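Local structure of exosome complex component Rrp41 (Archaeoglobus fulgidus, 3M7N) at residues V52-F57 / L141-V146. The protein is probably the catalytic subunit of the archaeal exosome, degrading RNA from its 3' end and also able to synthesise heteromeric RNA tails. The protein carries 1 engineered substitution. Sequence-based numbering, arbitrary orientation.
Sequences VIAAVF and LNAASV
V52 and A54 of strand 50-60 converge on A143 of helix 136-150. V52 CB points toward the helix but stops 5.1 Å from A143 CB, and the two methyls part from there. CG1 lies anti to the carbonyl carbon and reaches nothing on 141-146. V52 CG2, placed between the backbone N and the carbonyl carbon (chi1 -50°), is turned to the helix and meets A143 CB at 3.8 Å. A143 CB also touches A54 CB at 3.9 Å, so it bridges two residues on one face of the strand. A54 CB also rests on the helix backbone, lying 3.7 Å from A143 C and 3.8 Å from A144 N. Small alanines at the nearest point (A54 CA to A144 CA 5.4 Å) are consistent with the short 7.3 Å approach of the segment axes, crossing at -36°. All four touching residues are buried, and the contact is van der Waals: methyl on methyl and methyl on peptide. L45 on strand 41-47 extends it by touching both V52 and A143. Helix 136-150 packed on the five-stranded mixed sheet, beside helix 96-110, belongs to the first exoribonuclease-family domain, consistent with the ribosomal protein S5 domain 2-like fold of RNase PH proteins.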
loop_
_atom_site.group_PDB
_atom_site.type_symbol
_atom_site.label_atom_id
_atom_site.label_comp_id
_atom_site.label_asym_id
_atom_site.label_seq_id
_atom_site.Cartn_x
_atom_site.Cartn_y
_atom_site.Cartn_z
ATOM N N VAL E 52 12.245 -12.465 -25.554
ATOM C CA VAL E 52 11.164 -12.050 -24.687
ATOM C C VAL E 52 10.111 -13.121 -24.617
ATOM O O VAL E 52 10.001 -13.962 -25.511
ATOM C CB VAL E 52 10.495 -10.752 -25.200
ATOM C CG1 VAL E 52 11.541 -9.701 -25.499
ATOM C CG2 VAL E 52 9.662 -11.030 -26.430
ATOM N N ILE E 53 9.336 -13.085 -23.542
ATOM C CA ILE E 53 8.199 -13.979 -23.400
ATOM C C ILE E 53 6.945 -13.234 -22.905
ATOM O O ILE E 53 7.021 -12.344 -22.061
ATOM C CB ILE E 53 8.563 -15.231 -22.539
ATOM C CG1 ILE E 53 7.391 -16.213 -22.525
ATOM C CG2 ILE E 53 9.006 -14.835 -21.135
ATOM C CD1 ILE E 53 7.826 -17.646 -22.266
ATOM N N ALA E 54 5.793 -13.572 -23.457
ATOM C CA ALA E 54 4.572 -12.851 -23.142
ATOM C C ALA E 54 3.533 -13.827 -22.670
ATOM O O ALA E 54 3.499 -14.973 -23.117
ATOM C CB ALA E 54 4.040 -12.095 -24.373
ATOM N N ALA E 55 2.654 -13.347 -21.797
ATOM C CA ALA E 55 1.639 -14.186 -21.195
ATOM C C ALA E 55 0.380 -13.371 -20.962
ATOM O O ALA E 55 0.434 -12.208 -20.542
ATOM C CB ALA E 55 2.155 -14.777 -19.871
ATOM N N VAL E 56 -0.752 -14.000 -21.229
ATOM C CA VAL E 56 -2.042 -13.367 -21.080
ATOM C C VAL E 56 -2.970 -14.167 -20.166
ATOM O O VAL E 56 -3.100 -15.391 -20.287
ATOM C CB VAL E 56 -2.711 -13.195 -22.453
ATOM C CG1 VAL E 56 -4.181 -12.774 -22.300
ATOM C CG2 VAL E 56 -1.926 -12.191 -23.289
ATOM N N PHE E 57 -3.631 -13.458 -19.261
ATOM C CA PHE E 57 -4.623 -14.056 -18.375
ATOM C C PHE E 57 -5.853 -13.183 -18.436
ATOM O O PHE E 57 -5.772 -11.987 -18.151
ATOM C CB PHE E 57 -4.113 -14.088 -16.932
ATOM C CG PHE E 57 -2.801 -14.796 -16.765
ATOM C CD1 PHE E 57 -1.603 -14.133 -16.998
ATOM C CD2 PHE E 57 -2.757 -16.121 -16.370
ATOM C CE1 PHE E 57 -0.370 -14.786 -16.839
ATOM C CE2 PHE E 57 -1.525 -16.785 -16.213
ATOM C CZ PHE E 57 -0.334 -16.117 -16.450
ATOM N N LEU E 141 5.845 -5.945 -27.680
ATOM C CA LEU E 141 4.555 -5.660 -28.286
ATOM C C LEU E 141 4.185 -6.738 -29.314
ATOM O O LEU E 141 3.023 -7.165 -29.382
ATOM C CB LEU E 141 4.535 -4.269 -28.915
ATOM C CG LEU E 141 4.308 -3.055 -28.016
ATOM C CD1 LEU E 141 4.560 -1.746 -28.796
ATOM C CD2 LEU E 141 2.902 -3.091 -27.407
ATOM N N ASN E 142 5.168 -7.204 -30.091
ATOM C CA ASN E 142 4.869 -8.247 -31.067
ATOM C C ASN E 142 4.492 -9.525 -30.362
ATOM O O ASN E 142 3.542 -10.201 -30.762
ATOM C CB ASN E 142 6.029 -8.504 -32.048
ATOM C CG ASN E 142 6.213 -7.377 -33.030
ATOM O OD1 ASN E 142 5.237 -6.874 -33.604
ATOM N ND2 ASN E 142 7.460 -6.947 -33.214
ATOM N N ALA E 143 5.244 -9.860 -29.317
ATOM C CA ALA E 143 4.981 -11.096 -28.586
ATOM C C ALA E 143 3.629 -11.006 -27.900
ATOM O O ALA E 143 2.846 -11.961 -27.905
ATOM C CB ALA E 143 6.081 -11.375 -27.591
ATOM N N ALA E 144 3.319 -9.835 -27.353
ATOM C CA ALA E 144 2.042 -9.683 -26.659
ATOM C C ALA E 144 0.811 -9.860 -27.570
ATOM O O ALA E 144 -0.179 -10.467 -27.157
ATOM C CB ALA E 144 1.990 -8.371 -25.917
ATOM N N SER E 145 0.874 -9.343 -28.802
ATOM C CA SER E 145 -0.248 -9.470 -29.744
ATOM C C SER E 145 -0.442 -10.922 -30.148
ATOM O O SER E 145 -1.571 -11.387 -30.321
ATOM C CB SER E 145 -0.045 -8.586 -30.992
ATOM O OG SER E 145 -1.237 -8.484 -31.786
ATOM N N VAL E 146 0.669 -11.643 -30.299
ATOM C CA VAL E 146 0.595 -13.080 -30.566
ATOM C C VAL E 146 -0.087 -13.777 -29.388
ATOM O O VAL E 146 -1.050 -14.531 -29.584
ATOM C CB VAL E 146 1.985 -13.712 -30.868
ATOM C CG1 VAL E 146 1.902 -15.240 -30.863
ATOM C CG2 VAL E 146 2.506 -13.225 -32.194
#